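Local structure of nucleoporin NUP145N (Chaetomium thermophilum, 5HB6) at residues 83-88 against 132-137. The protein probably helps build the nuclear pore complex as a structural nucleoporin and docks transport factors, this part being its autoproteolytic domain. The protein carries 1 engineered substitution. Residues are numbered along the deposited sequence; the frame is centred on the assembly and turned at random.
Sequences VPALIS and FSVEHF
Ile-87 lies against one face of the Phe-132 ring, its CB 4.1 Å from the ring centroid in a CH-pi contact and its CG2 3.6 Å from CZ at the rim. CG of Phe-132 stands between the backbone N and the carbonyl carbon (chi1 57°), on the side of Ile-87, and CE2 of the ring lies 3.8 Å from Ile-87 CD1. On the same face of the sheet, Val-134 sets CG1 at the edge of the Phe-132 ring, in its plane, and CG2 over a face of Phe-137. CD1 of Ile-87 meets Phe-137 tip to tip, 3.9 Å from CE1, while Ala-85 CB lies at that ring's edge, 3.8 Å from CZ. An alanine in place of Phe-132 would probably open a gap over Ile-87 CB and CG2 and leave Val-134 CG1 without the ring edge it meets. Beneath these side chains the strands pair antiparallel: Ala-85 and Val-134 exchange two backbone hydrogen bonds, as do Ile-87 and Phe-132, where Ile-87 N to Phe-132 O spans 2.8 Å and is nearly straight (174°). On the other face, Ser-133 OG is hydrogen-bonded to Glu-121 OE2 and Lys-40 NZ. Strand 64-67, from a separate two-stranded sheet, packs on the Ile-87 and Phe-137 side. Adjacent strands 85-89 and 129-134 of the six-stranded antiparallel sheet are thus joined, and the second leads into His-136, Phe-137 and the engineered Ala-138, whose N is hydrogen-bonded to His-136 ND1, at what is probably the His-Phe-Ser/Thr cleavage motif of Nup98-type autoproteolytic domains.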
# COMPACT_ATOMS: atom_id res chain seq x y z
N VAL A 83 3.56 -9.19 3.81
CA VAL A 83 3.38 -9.00 5.25
C VAL A 83 2.22 -8.03 5.46
O VAL A 83 1.76 -7.38 4.52
CB VAL A 83 4.66 -8.47 5.91
CG1 VAL A 83 5.84 -9.43 5.69
CG2 VAL A 83 5.01 -7.07 5.39
N PRO A 84 1.77 -7.86 6.70
CA PRO A 84 0.69 -6.91 6.96
C PRO A 84 1.03 -5.49 6.50
O PRO A 84 2.16 -5.01 6.66
CB PRO A 84 0.51 -7.00 8.48
CG PRO A 84 0.91 -8.40 8.80
CD PRO A 84 2.07 -8.67 7.90
N ALA A 85 0.03 -4.80 5.94
CA ALA A 85 0.25 -3.47 5.39
C ALA A 85 -1.02 -2.65 5.50
O ALA A 85 -2.13 -3.18 5.49
CB ALA A 85 0.68 -3.51 3.90
N LEU A 86 -0.82 -1.33 5.55
CA LEU A 86 -1.89 -0.35 5.52
C LEU A 86 -1.84 0.34 4.17
O LEU A 86 -0.85 1.01 3.85
CB LEU A 86 -1.70 0.65 6.67
CG LEU A 86 -2.61 1.89 6.65
CD1 LEU A 86 -4.02 1.54 6.92
CD2 LEU A 86 -2.15 2.91 7.71
N ILE A 87 -2.93 0.24 3.42
CA ILE A 87 -3.00 0.74 2.05
C ILE A 87 -3.94 1.92 2.05
O ILE A 87 -5.03 1.84 2.61
CB ILE A 87 -3.49 -0.36 1.10
CG1 ILE A 87 -2.50 -1.53 1.13
CG2 ILE A 87 -3.69 0.17 -0.29
CD1 ILE A 87 -2.99 -2.72 0.38
N SER A 88 -3.53 3.02 1.42
CA SER A 88 -4.36 4.21 1.36
C SER A 88 -4.47 4.61 -0.10
O SER A 88 -3.44 4.85 -0.74
CB SER A 88 -3.72 5.35 2.19
OG SER A 88 -3.54 4.93 3.54
N PHE A 132 -7.20 1.02 4.35
CA PHE A 132 -7.56 -0.29 4.88
C PHE A 132 -6.29 -1.10 5.09
O PHE A 132 -5.27 -0.85 4.44
CB PHE A 132 -8.51 -1.02 3.92
CG PHE A 132 -7.95 -1.20 2.53
CD1 PHE A 132 -8.07 -0.19 1.57
CD2 PHE A 132 -7.30 -2.36 2.17
CE1 PHE A 132 -7.56 -0.35 0.30
CE2 PHE A 132 -6.77 -2.51 0.87
CZ PHE A 132 -6.89 -1.50 -0.04
N SER A 133 -6.38 -2.09 5.97
CA SER A 133 -5.26 -2.99 6.20
C SER A 133 -5.52 -4.32 5.49
O SER A 133 -6.65 -4.76 5.31
CB SER A 133 -5.04 -3.24 7.69
OG SER A 133 -4.44 -2.13 8.33
N VAL A 134 -4.42 -4.98 5.16
CA VAL A 134 -4.43 -6.35 4.70
C VAL A 134 -3.44 -7.11 5.57
O VAL A 134 -2.50 -6.54 6.14
CB VAL A 134 -4.09 -6.47 3.20
CG1 VAL A 134 -5.10 -5.70 2.37
CG2 VAL A 134 -2.66 -6.02 2.90
N GLU A 135 -3.66 -8.41 5.68
CA GLU A 135 -2.76 -9.26 6.46
C GLU A 135 -1.56 -9.73 5.66
O GLU A 135 -0.57 -10.13 6.26
CB GLU A 135 -3.52 -10.49 6.97
CG GLU A 135 -4.61 -10.13 7.94
CD GLU A 135 -4.12 -9.19 9.03
OE1 GLU A 135 -3.13 -9.52 9.71
OE2 GLU A 135 -4.74 -8.11 9.19
N HIS A 136 -1.64 -9.68 4.35
CA HIS A 136 -0.58 -10.15 3.47
C HIS A 136 -1.09 -9.90 2.06
O HIS A 136 -2.18 -9.36 1.89
CB HIS A 136 -0.31 -11.63 3.67
CG HIS A 136 -1.54 -12.47 3.64
ND1 HIS A 136 -2.30 -12.64 2.50
CD2 HIS A 136 -2.19 -13.13 4.62
CE1 HIS A 136 -3.35 -13.39 2.77
NE2 HIS A 136 -3.30 -13.71 4.06
N PHE A 137 -0.32 -10.30 1.05
CA PHE A 137 -0.71 -10.10 -0.34
C PHE A 137 -0.92 -11.42 -1.07
O PHE A 137 -0.86 -11.46 -2.30
CB PHE A 137 0.32 -9.21 -1.04
CG PHE A 137 0.33 -7.82 -0.48
CD1 PHE A 137 -0.49 -6.84 -1.01
CD2 PHE A 137 1.13 -7.49 0.60
CE1 PHE A 137 -0.50 -5.58 -0.48
CE2 PHE A 137 1.12 -6.21 1.13
CZ PHE A 137 0.31 -5.26 0.59